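Local coordinates for possible adenyl cyclase-associated protein (Cryptosporidium parvum, PDB 2B0R) that probably binds and sequesters monomeric actin through a C-terminal cyclase-associated-protein domain built as a parallel beta-helix and paired as a dimer, at residues I64-V75 / R84-F95; M125-L134 / S145-Y154. All blocks are in the same frame, centred on the assembly; numbering follows the deposited sequence.

Contact 1: I64-V75 / R84-F95; sequences ITLSEGSIKNKV and RIIVEQKVNSIF
Two successive coils of the right-handed parallel beta-helix that makes up the C-terminal domain of cyclase-associated proteins stack here, in register within each strand pair but with a shift of two residues across the corner, where the second coil is shorter. Strands 64-66 and 84-87 run parallel, their axes 11° apart, and four backbone bonds zip them together, from Ile64 N to Arg84 O through to Glu88 N to Leu66 O. Beyond the corner the pairing resumes with Val75, whose O accepts from Phe95 N at 2.8 Å. Inside the coil, Val75 sends CG2, anti to its carbonyl carbon, across Val91 at nearly a right angle, with CG2 4.0 Å from Val91 CG1; its CG1 points instead to CG2 of Val87, and Ile94 lies beside it. On the outer face, Thr65 OG1 rests against CB and CD1 of Ile86, while its CG2 meets the extended chain of Glu88.

The corner between the strands is tied by side chains as well as backbone. Gln89, bent at chi2 (-55°), lays CG against Gly69 O and carries NE2 to Ser67 O at 3.2 Å, the donor standing well above the carbonyl plane. A type I turn from Ser70 to Asn73 follows; Asn73 OD1 receives Ser70 N on a lone pair, and Asn73 O takes Asn92 N at 2.7 Å, which joins the two corners. Asn73 ND2 in turn binds Asp50 O, and Glu68 reaches Tyr52 OH. Strand 51-55 borders Lys74 on the side away from Ser93, whereas strands 102-106 and 112-116 continue the stack beyond Ile85 and Ile94.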
loop_
_atom_site.group_PDB
_atom_site.type_symbol
_atom_site.label_atom_id
_atom_site.label_comp_id
_atom_site.label_asym_id
_atom_site.label_seq_id
_atom_site.Cartn_x
_atom_site.Cartn_y
_atom_site.Cartn_z
ATOM N N ILE A 64 15.751 16.638 19.116
ATOM C CA ILE A 64 15.615 17.991 18.580
ATOM C C ILE A 64 14.259 18.532 18.963
ATOM O O ILE A 64 13.231 17.932 18.608
ATOM C CB ILE A 64 15.731 18.044 17.073
ATOM C CG1 ILE A 64 17.102 17.507 16.612
ATOM C CG2 ILE A 64 15.420 19.468 16.567
ATOM C CD1 ILE A 64 18.358 18.136 17.318
ATOM N N THR A 65 14.261 19.657 19.683
ATOM C CA THR A 65 13.030 20.276 20.152
ATOM C C THR A 65 12.737 21.590 19.456
ATOM O O THR A 65 13.571 22.485 19.402
ATOM C CB THR A 65 13.023 20.481 21.692
ATOM O OG1 THR A 65 12.928 19.216 22.340
ATOM C CG2 THR A 65 11.840 21.317 22.141
ATOM N N LEU A 66 11.524 21.691 18.927
ATOM C CA LEU A 66 11.006 22.952 18.462
ATOM C C LEU A 66 10.040 23.481 19.523
ATOM O O LEU A 66 8.962 22.922 19.736
ATOM C CB LEU A 66 10.323 22.754 17.129
ATOM C CG LEU A 66 9.908 24.009 16.395
ATOM C CD1 LEU A 66 11.124 24.663 15.815
ATOM C CD2 LEU A 66 8.899 23.640 15.298
ATOM N N SER A 67 10.438 24.547 20.203
ATOM C CA SER A 67 9.671 25.029 21.345
ATOM C C SER A 67 8.868 26.301 21.058
ATOM O O SER A 67 8.147 26.794 21.911
ATOM C CB SER A 67 10.587 25.224 22.547
ATOM O OG SER A 67 11.572 26.172 22.237
ATOM N N GLU A 68 8.986 26.808 19.849
ATOM C CA GLU A 68 8.230 27.971 19.441
ATOM C C GLU A 68 7.218 27.587 18.351
ATOM O O GLU A 68 7.250 26.471 17.820
ATOM C CB GLU A 68 9.178 29.071 18.960
ATOM C CG GLU A 68 9.952 28.726 17.692
ATOM C CD GLU A 68 10.718 29.907 17.165
ATOM O OE1 GLU A 68 11.678 30.346 17.848
ATOM O OE2 GLU A 68 10.367 30.410 16.075
ATOM N N GLY A 69 6.320 28.509 18.029
ATOM C CA GLY A 69 5.327 28.282 16.990
ATOM C C GLY A 69 3.916 28.438 17.514
ATOM O O GLY A 69 3.667 28.410 18.728
ATOM N N SER A 70 2.984 28.608 16.585
ATOM C CA SER A 70 1.563 28.772 16.911
ATOM C C SER A 70 0.732 28.026 15.863
ATOM O O SER A 70 1.297 27.388 14.957
ATOM C CB SER A 70 1.205 30.246 16.901
ATOM O OG SER A 70 1.442 30.784 15.610
ATOM N N ILE A 71 -0.595 28.142 15.960
ATOM C CA ILE A 71 -1.508 27.466 15.028
ATOM C C ILE A 71 -1.429 27.970 13.581
ATOM O O ILE A 71 -1.970 27.338 12.663
ATOM C CB ILE A 71 -2.974 27.435 15.539
ATOM C CG1 ILE A 71 -3.597 28.854 15.528
ATOM C CG2 ILE A 71 -3.063 26.685 16.940
ATOM C CD1 ILE A 71 -5.171 28.867 15.554
ATOM N N LYS A 72 -0.739 29.091 13.380
ATOM C CA LYS A 72 -0.532 29.659 12.038
ATOM C C LYS A 72 0.581 28.948 11.281
ATOM O O LYS A 72 0.736 29.143 10.078
ATOM C CB LYS A 72 -0.182 31.150 12.129
ATOM C CG LYS A 72 -1.264 32.015 12.783
ATOM C CD LYS A 72 -0.851 33.479 12.845
ATOM C CE LYS A 72 -1.806 34.252 13.724
ATOM N NZ LYS A 72 -1.717 35.690 13.396
ATOM N N ASN A 73 1.362 28.143 11.992
ATOM C CA ASN A 73 2.560 27.547 11.440
ATOM C C ASN A 73 2.407 26.101 11.019
ATOM O O ASN A 73 1.567 25.356 11.545
ATOM C CB ASN A 73 3.708 27.639 12.451
ATOM C CG ASN A 73 4.189 29.051 12.662
ATOM O OD1 ASN A 73 4.106 29.590 13.769
ATOM N ND2 ASN A 73 4.692 29.662 11.602
ATOM N N LYS A 74 3.254 25.716 10.080
ATOM C CA LYS A 74 3.389 24.351 9.639
ATOM C C LYS A 74 4.759 23.864 10.094
ATOM O O LYS A 74 5.630 24.667 10.416
ATOM C CB LYS A 74 3.266 24.309 8.109
ATOM C CG LYS A 74 1.877 24.682 7.629
ATOM C CD LYS A 74 1.778 24.823 6.154
ATOM C CE LYS A 74 0.311 25.074 5.767
ATOM N NZ LYS A 74 0.095 25.482 4.329
ATOM N N VAL A 75 4.957 22.557 10.146
ATOM C CA VAL A 75 6.287 22.015 10.426
ATOM C C VAL A 75 6.516 20.960 9.361
ATOM O O VAL A 75 5.635 20.153 9.112
ATOM C CB VAL A 75 6.368 21.428 11.860
ATOM C CG1 VAL A 75 7.769 20.860 12.178
ATOM C CG2 VAL A 75 5.996 22.489 12.887
ATOM N N ARG A 84 14.981 11.485 18.038
ATOM C CA ARG A 84 13.746 11.954 18.646
ATOM C C ARG A 84 13.547 13.403 18.170
ATOM O O ARG A 84 14.473 14.221 18.245
ATOM C CB ARG A 84 13.757 11.820 20.207
ATOM C CG ARG A 84 12.295 11.628 20.867
ATOM C CD ARG A 84 12.213 11.370 22.458
ATOM N NE ARG A 84 10.968 10.644 22.871
ATOM C CZ ARG A 84 10.924 9.423 23.464
ATOM N NH1 ARG A 84 12.059 8.773 23.771
ATOM N NH2 ARG A 84 9.742 8.849 23.775
ATOM N N ILE A 85 12.374 13.692 17.611
ATOM C CA ILE A 85 11.949 15.079 17.340
ATOM C C ILE A 85 10.718 15.433 18.197
ATOM O O ILE A 85 9.835 14.590 18.415
ATOM C CB ILE A 85 11.648 15.319 15.856
ATOM C CG1 ILE A 85 12.925 15.173 15.014
ATOM C CG2 ILE A 85 11.038 16.694 15.647
ATOM C CD1 ILE A 85 13.203 13.751 14.564
ATOM N N ILE A 86 10.691 16.665 18.695
ATOM C CA ILE A 86 9.698 17.095 19.651
ATOM C C ILE A 86 9.198 18.434 19.239
ATOM O O ILE A 86 9.974 19.392 19.132
ATOM C CB ILE A 86 10.282 17.246 21.068
ATOM C CG1 ILE A 86 10.931 15.942 21.545
ATOM C CG2 ILE A 86 9.204 17.663 22.058
ATOM C CD1 ILE A 86 11.593 16.032 22.968
ATOM N N VAL A 87 7.891 18.513 19.025
ATOM C CA VAL A 87 7.240 19.778 18.697
ATOM C C VAL A 87 6.401 20.206 19.901
ATOM O O VAL A 87 5.497 19.496 20.329
ATOM C CB VAL A 87 6.417 19.657 17.367
ATOM C CG1 VAL A 87 5.705 20.934 17.040
ATOM C CG2 VAL A 87 7.347 19.306 16.236
ATOM N N GLU A 88 6.732 21.343 20.489
ATOM C CA GLU A 88 6.082 21.735 21.737
ATOM C C GLU A 88 4.720 22.365 21.514
ATOM O O GLU A 88 3.768 22.061 22.225
ATOM C CB GLU A 88 6.980 22.643 22.558
ATOM C CG GLU A 88 8.192 21.900 23.078
ATOM C CD GLU A 88 8.828 22.501 24.350
ATOM O OE1 GLU A 88 8.745 23.743 24.584
ATOM O OE2 GLU A 88 9.434 21.698 25.091
ATOM N N GLN A 89 4.625 23.244 20.528
ATOM C CA GLN A 89 3.395 23.952 20.303
ATOM C C GLN A 89 2.450 23.172 19.411
ATOM O O GLN A 89 2.869 22.368 18.557
ATOM C CB GLN A 89 3.668 25.319 19.676
ATOM C CG GLN A 89 4.635 26.207 20.442
ATOM C CD GLN A 89 4.223 26.438 21.867
ATOM O OE1 GLN A 89 3.080 26.766 22.151
ATOM N NE2 GLN A 89 5.157 26.266 22.774
ATOM N N LYS A 90 1.160 23.405 19.636
ATOM C CA LYS A 90 0.142 23.087 18.656
ATOM C C LYS A 90 0.373 23.989 17.452
ATOM O O LYS A 90 0.537 25.211 17.578
ATOM C CB LYS A 90 -1.265 23.278 19.234
ATOM C CG LYS A 90 -2.363 22.639 18.412
ATOM C CD LYS A 90 -3.643 22.516 19.193
ATOM C CE LYS A 90 -4.794 22.163 18.290
ATOM N NZ LYS A 90 -6.116 22.166 19.023
ATOM N N VAL A 91 0.431 23.356 16.293
ATOM C CA VAL A 91 0.662 24.034 15.030
ATOM C C VAL A 91 -0.492 23.719 14.097
ATOM O O VAL A 91 -1.386 22.914 14.429
ATOM C CB VAL A 91 1.981 23.548 14.392
ATOM C CG1 VAL A 91 3.162 24.091 15.157
ATOM C CG2 VAL A 91 2.037 22.031 14.408
ATOM N N ASN A 92 -0.467 24.314 12.912
ATOM C CA ASN A 92 -1.518 24.042 11.946
ATOM C C ASN A 92 -1.605 22.580 11.543
ATOM O O ASN A 92 -2.681 21.958 11.591
ATOM C CB ASN A 92 -1.346 24.886 10.686
ATOM C CG ASN A 92 -2.556 24.815 9.805
ATOM O OD1 ASN A 92 -2.544 24.153 8.792
ATOM N ND2 ASN A 92 -3.625 25.436 10.231
ATOM N N SER A 93 -0.461 22.057 11.128
ATOM C CA SER A 93 -0.354 20.740 10.555
ATOM C C SER A 93 1.113 20.407 10.509
ATOM O O SER A 93 1.966 21.286 10.633
ATOM C CB SER A 93 -0.927 20.736 9.129
ATOM O OG SER A 93 -0.163 21.581 8.273
ATOM N N ILE A 94 1.418 19.150 10.304
ATOM C CA ILE A 94 2.790 18.737 10.234
ATOM C C ILE A 94 2.943 17.802 9.037
ATOM O O ILE A 94 2.104 16.925 8.821
ATOM C CB ILE A 94 3.209 17.962 11.528
ATOM C CG1 ILE A 94 3.043 18.836 12.778
ATOM C CG2 ILE A 94 4.643 17.411 11.384
ATOM C CD1 ILE A 94 3.334 18.095 14.117
ATOM N N PHE A 95 4.021 17.979 8.291
ATOM C CA PHE A 95 4.333 17.130 7.153
ATOM C C PHE A 95 5.661 16.388 7.446
ATOM O O PHE A 95 6.667 17.034 7.752
ATOM C CB PHE A 95 4.399 17.998 5.861
ATOM C CG PHE A 95 4.780 17.230 4.614
ATOM C CD1 PHE A 95 3.945 16.227 4.103
ATOM C CD2 PHE A 95 5.968 17.517 3.933
ATOM C CE1 PHE A 95 4.287 15.511 2.941
ATOM C CE2 PHE A 95 6.318 16.808 2.754
ATOM C CZ PHE A 95 5.470 15.804 2.265
#

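Contact 2: M125-L134 / S145-Y154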
loop_
_atom_site.group_PDB
_atom_site.type_symbol
_atom_site.label_atom_id
_atom_site.label_comp_id
_atom_site.label_asym_id
_atom_site.label_seq_id
_atom_site.Cartn_x
_atom_site.Cartn_y
_atom_site.Cartn_z
ATOM N N MET A 125 1.318 11.915 20.501
ATOM C CA MET A 125 0.727 13.217 20.702
ATOM C C MET A 125 0.336 13.367 22.166
ATOM O O MET A 125 -0.031 12.396 22.807
ATOM C CB MET A 125 -0.521 13.349 19.817
ATOM C CG MET A 125 -1.660 12.456 20.278
ATOM S SD MET A 125 -3.105 12.340 19.209
ATOM C CE MET A 125 -2.484 11.264 17.909
ATOM N N THR A 126 0.394 14.583 22.693
ATOM C CA THR A 126 -0.146 14.820 24.043
ATOM C C THR A 126 -1.485 15.503 23.973
ATOM O O THR A 126 -2.217 15.524 24.969
ATOM C CB THR A 126 0.724 15.731 24.895
ATOM O OG1 THR A 126 0.882 16.979 24.215
ATOM C CG2 THR A 126 2.071 15.109 25.172
ATOM N N GLY A 127 -1.791 16.093 22.811
ATOM C CA GLY A 127 -3.038 16.847 22.624
ATOM C C GLY A 127 -3.959 16.288 21.545
ATOM O O GLY A 127 -4.154 15.070 21.446
ATOM N N ILE A 128 -4.529 17.184 20.743
ATOM C CA ILE A 128 -5.434 16.778 19.686
ATOM C C ILE A 128 -4.750 16.689 18.306
ATOM O O ILE A 128 -4.057 17.619 17.861
ATOM C CB ILE A 128 -6.701 17.715 19.574
ATOM C CG1 ILE A 128 -7.206 18.160 20.952
ATOM C CG2 ILE A 128 -7.832 16.997 18.793
ATOM C CD1 ILE A 128 -8.280 19.387 20.922
ATOM N N VAL A 129 -4.962 15.559 17.638
ATOM C CA VAL A 129 -4.625 15.417 16.216
ATOM C C VAL A 129 -5.859 14.892 15.496
ATOM O O VAL A 129 -6.189 13.732 15.624
ATOM C CB VAL A 129 -3.391 14.503 15.972
ATOM C CG1 VAL A 129 -3.146 14.363 14.483
ATOM C CG2 VAL A 129 -2.115 15.068 16.656
ATOM N N PRO A 130 -6.596 15.775 14.799
ATOM C CA PRO A 130 -7.858 15.333 14.146
ATOM C C PRO A 130 -7.667 14.205 13.101
ATOM O O PRO A 130 -8.406 13.193 13.130
ATOM C CB PRO A 130 -8.395 16.610 13.483
ATOM C CG PRO A 130 -7.716 17.752 14.223
ATOM C CD PRO A 130 -6.347 17.221 14.628
ATOM N N THR A 131 -6.637 14.360 12.260
ATOM C CA THR A 131 -6.425 13.556 11.066
ATOM C C THR A 131 -4.961 13.181 10.936
ATOM O O THR A 131 -4.071 14.047 11.074
ATOM C CB THR A 131 -6.803 14.437 9.798
ATOM O OG1 THR A 131 -8.202 14.655 9.795
ATOM C CG2 THR A 131 -6.410 13.802 8.498
ATOM N N ILE A 132 -4.694 11.921 10.630
ATOM C CA ILE A 132 -3.352 11.506 10.196
ATOM C C ILE A 132 -3.409 10.756 8.867
ATOM O O ILE A 132 -4.296 9.929 8.626
ATOM C CB ILE A 132 -2.644 10.570 11.209
ATOM C CG1 ILE A 132 -2.474 11.247 12.562
ATOM C CG2 ILE A 132 -1.256 10.075 10.642
ATOM C CD1 ILE A 132 -1.983 10.267 13.662
ATOM N N SER A 133 -2.427 11.016 8.020
ATOM C CA SER A 133 -2.384 10.347 6.746
ATOM C C SER A 133 -1.052 9.648 6.535
ATOM O O SER A 133 0.026 10.245 6.711
ATOM C CB SER A 133 -2.750 11.337 5.614
ATOM O OG SER A 133 -1.812 11.270 4.579
ATOM N N LEU A 134 -1.140 8.369 6.187
ATOM C CA LEU A 134 0.040 7.536 5.956
ATOM C C LEU A 134 0.049 7.029 4.544
ATOM O O LEU A 134 -0.885 6.356 4.111
ATOM C CB LEU A 134 0.046 6.321 6.880
ATOM C CG LEU A 134 -0.144 6.476 8.376
ATOM C CD1 LEU A 134 -0.004 5.122 8.999
ATOM C CD2 LEU A 134 0.863 7.428 8.969
ATOM N N SER A 145 -3.262 10.474 22.664
ATOM C CA SER A 145 -3.629 11.007 23.968
ATOM C C SER A 145 -5.041 10.542 24.289
ATOM O O SER A 145 -5.792 10.230 23.391
ATOM C CB SER A 145 -3.615 12.521 23.926
ATOM O OG SER A 145 -4.667 13.004 23.092
ATOM N N LYS A 146 -5.391 10.486 25.577
ATOM C CA LYS A 146 -6.761 10.194 26.007
ATOM C C LYS A 146 -7.718 11.083 25.205
ATOM O O LYS A 146 -8.681 10.594 24.623
ATOM C CB LYS A 146 -6.935 10.421 27.536
ATOM C CG LYS A 146 -6.746 9.168 28.441
ATOM N N GLU A 147 -7.400 12.376 25.157
ATOM C CA GLU A 147 -8.142 13.404 24.411
ATOM C C GLU A 147 -8.244 13.177 22.866
ATOM O O GLU A 147 -9.227 13.560 22.241
ATOM C CB GLU A 147 -7.484 14.762 24.710
ATOM C CG GLU A 147 -8.133 15.997 24.077
ATOM C CD GLU A 147 -7.523 17.329 24.568
ATOM O OE1 GLU A 147 -6.267 17.428 24.754
ATOM O OE2 GLU A 147 -8.319 18.285 24.755
ATOM N N GLY A 148 -7.221 12.566 22.272
ATOM C CA GLY A 148 -7.151 12.424 20.825
ATOM C C GLY A 148 -7.433 11.024 20.314
ATOM O O GLY A 148 -6.957 10.658 19.255
ATOM N N LYS A 149 -8.214 10.252 21.076
ATOM C CA LYS A 149 -8.609 8.874 20.709
ATOM C C LYS A 149 -9.333 8.738 19.350
ATOM O O LYS A 149 -9.261 7.687 18.716
ATOM C CB LYS A 149 -9.492 8.266 21.824
ATOM C CG LYS A 149 -8.790 7.236 22.732
ATOM N N ASN A 150 -10.019 9.800 18.920
ATOM C CA ASN A 150 -10.961 9.728 17.782
ATOM C C ASN A 150 -10.316 10.094 16.458
ATOM O O ASN A 150 -11.007 10.519 15.522
ATOM C CB ASN A 150 -12.195 10.655 18.001
ATOM C CG ASN A 150 -12.928 10.365 19.295
ATOM O OD1 ASN A 150 -13.025 9.221 19.738
ATOM N ND2 ASN A 150 -13.441 11.414 19.918
ATOM N N VAL A 151 -8.999 9.944 16.390
ATOM C CA VAL A 151 -8.217 10.400 15.235
ATOM C C VAL A 151 -8.510 9.563 13.969
ATOM O O VAL A 151 -8.671 8.364 14.040
ATOM C CB VAL A 151 -6.696 10.410 15.575
ATOM C CG1 VAL A 151 -6.215 8.990 15.951
ATOM C CG2 VAL A 151 -5.898 11.012 14.451
ATOM N N GLU A 152 -8.608 10.230 12.832
ATOM C CA GLU A 152 -8.870 9.572 11.562
ATOM C C GLU A 152 -7.571 9.330 10.875
ATOM O O GLU A 152 -6.794 10.262 10.665
ATOM C CB GLU A 152 -9.721 10.458 10.703
ATOM C CG GLU A 152 -11.093 10.712 11.278
ATOM C CD GLU A 152 -11.960 11.527 10.340
ATOM O OE1 GLU A 152 -13.137 11.735 10.694
ATOM O OE2 GLU A 152 -11.465 11.973 9.264
ATOM N N VAL A 153 -7.291 8.074 10.566
ATOM C CA VAL A 153 -6.031 7.723 9.895
ATOM C C VAL A 153 -6.326 7.294 8.462
ATOM O O VAL A 153 -7.073 6.357 8.233
ATOM C CB VAL A 153 -5.231 6.608 10.642
ATOM C CG1 VAL A 153 -3.811 6.558 10.139
ATOM C CG2 VAL A 153 -5.231 6.836 12.140
ATOM N N TYR A 154 -5.779 8.029 7.511
ATOM C CA TYR A 154 -5.885 7.686 6.097
ATOM C C TYR A 154 -4.624 6.932 5.707
ATOM O O TYR A 154 -3.511 7.324 6.103
ATOM C CB TYR A 154 -6.100 8.948 5.240
ATOM C CG TYR A 154 -7.435 9.618 5.501
ATOM C CD1 TYR A 154 -7.625 10.470 6.622
ATOM C CD2 TYR A 154 -8.526 9.390 4.651
ATOM C CE1 TYR A 154 -8.883 11.093 6.873
ATOM C CE2 TYR A 154 -9.786 9.976 4.897
ATOM C CZ TYR A 154 -9.957 10.832 6.003
ATOM O OH TYR A 154 -11.202 11.395 6.224
#
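Val151, which ends a type I turn from Gly148, packs tightly on the start of strand 131-134 and the loop before it: its CG2, anti to the backbone N, touches CG1 of Ile132 at 3.9 Å and also approaches Val129 CG1. On the same inward side Val153 CG1 touches both Ile132 CB and Leu134 CG, 4.1 Å from the latter. At the corner, Ser145 OG gives its proton to O of buried Gly127 at 2.7 Å. Four backbone bonds hold the strands in parallel register, from Glu152 N on Pro130 O, nearly straight at 172°, to Leu134 N on Tyr154 O. They are neighbouring rungs of the parallel beta-helix, 131-134 on one coil and 152-154 on the next, with axes 4.4 Å apart. Strands 140-143 and 161-166 face them across the interior, where Ile142 meets Ile132 and Leu163 meets Val153.

The outward face is more polar. Thr131 CG2 comes obliquely to the Tyr154 ring, 4.0 Å from CE1, while Ile132 O lies at the ring edge, in plane. Tyr154 OH donates to Glu152 OE2 at 3.1 Å from above the carboxylate plane. The second subunit covers part of this face: its Lys185 is a long, weak ion-pair partner of Glu152, and its strand pairs antiparallel with Val153 and Tyr154. On the solvent side, exposed Ile128 lays CG1 obliquely across the carboxylate end of Glu147.

How the contacts relate
From the N terminus the chain winds through the beta-helix one coil at a time. Contact 1 closes first, bringing 84-95 onto 64-75 after the short excursion along the rest of strand 74-81; only later does contact 2 lay 145-154 on 125-134, with strand 140-143 in the intervening loop. The two loops therefore follow in series, neither nesting nor crossing. Their centres lie 15 Å apart along the stack, and Lys90 NZ packs 4.0 Å from Ile128 CD1 where their corners approach. Both reach the sheet running from 44-48 to 152-156; contact 1 also pairs 64-66 with 84-87 in the other sheet, whereas contact 2 includes the outermost strand, which meets the second subunit.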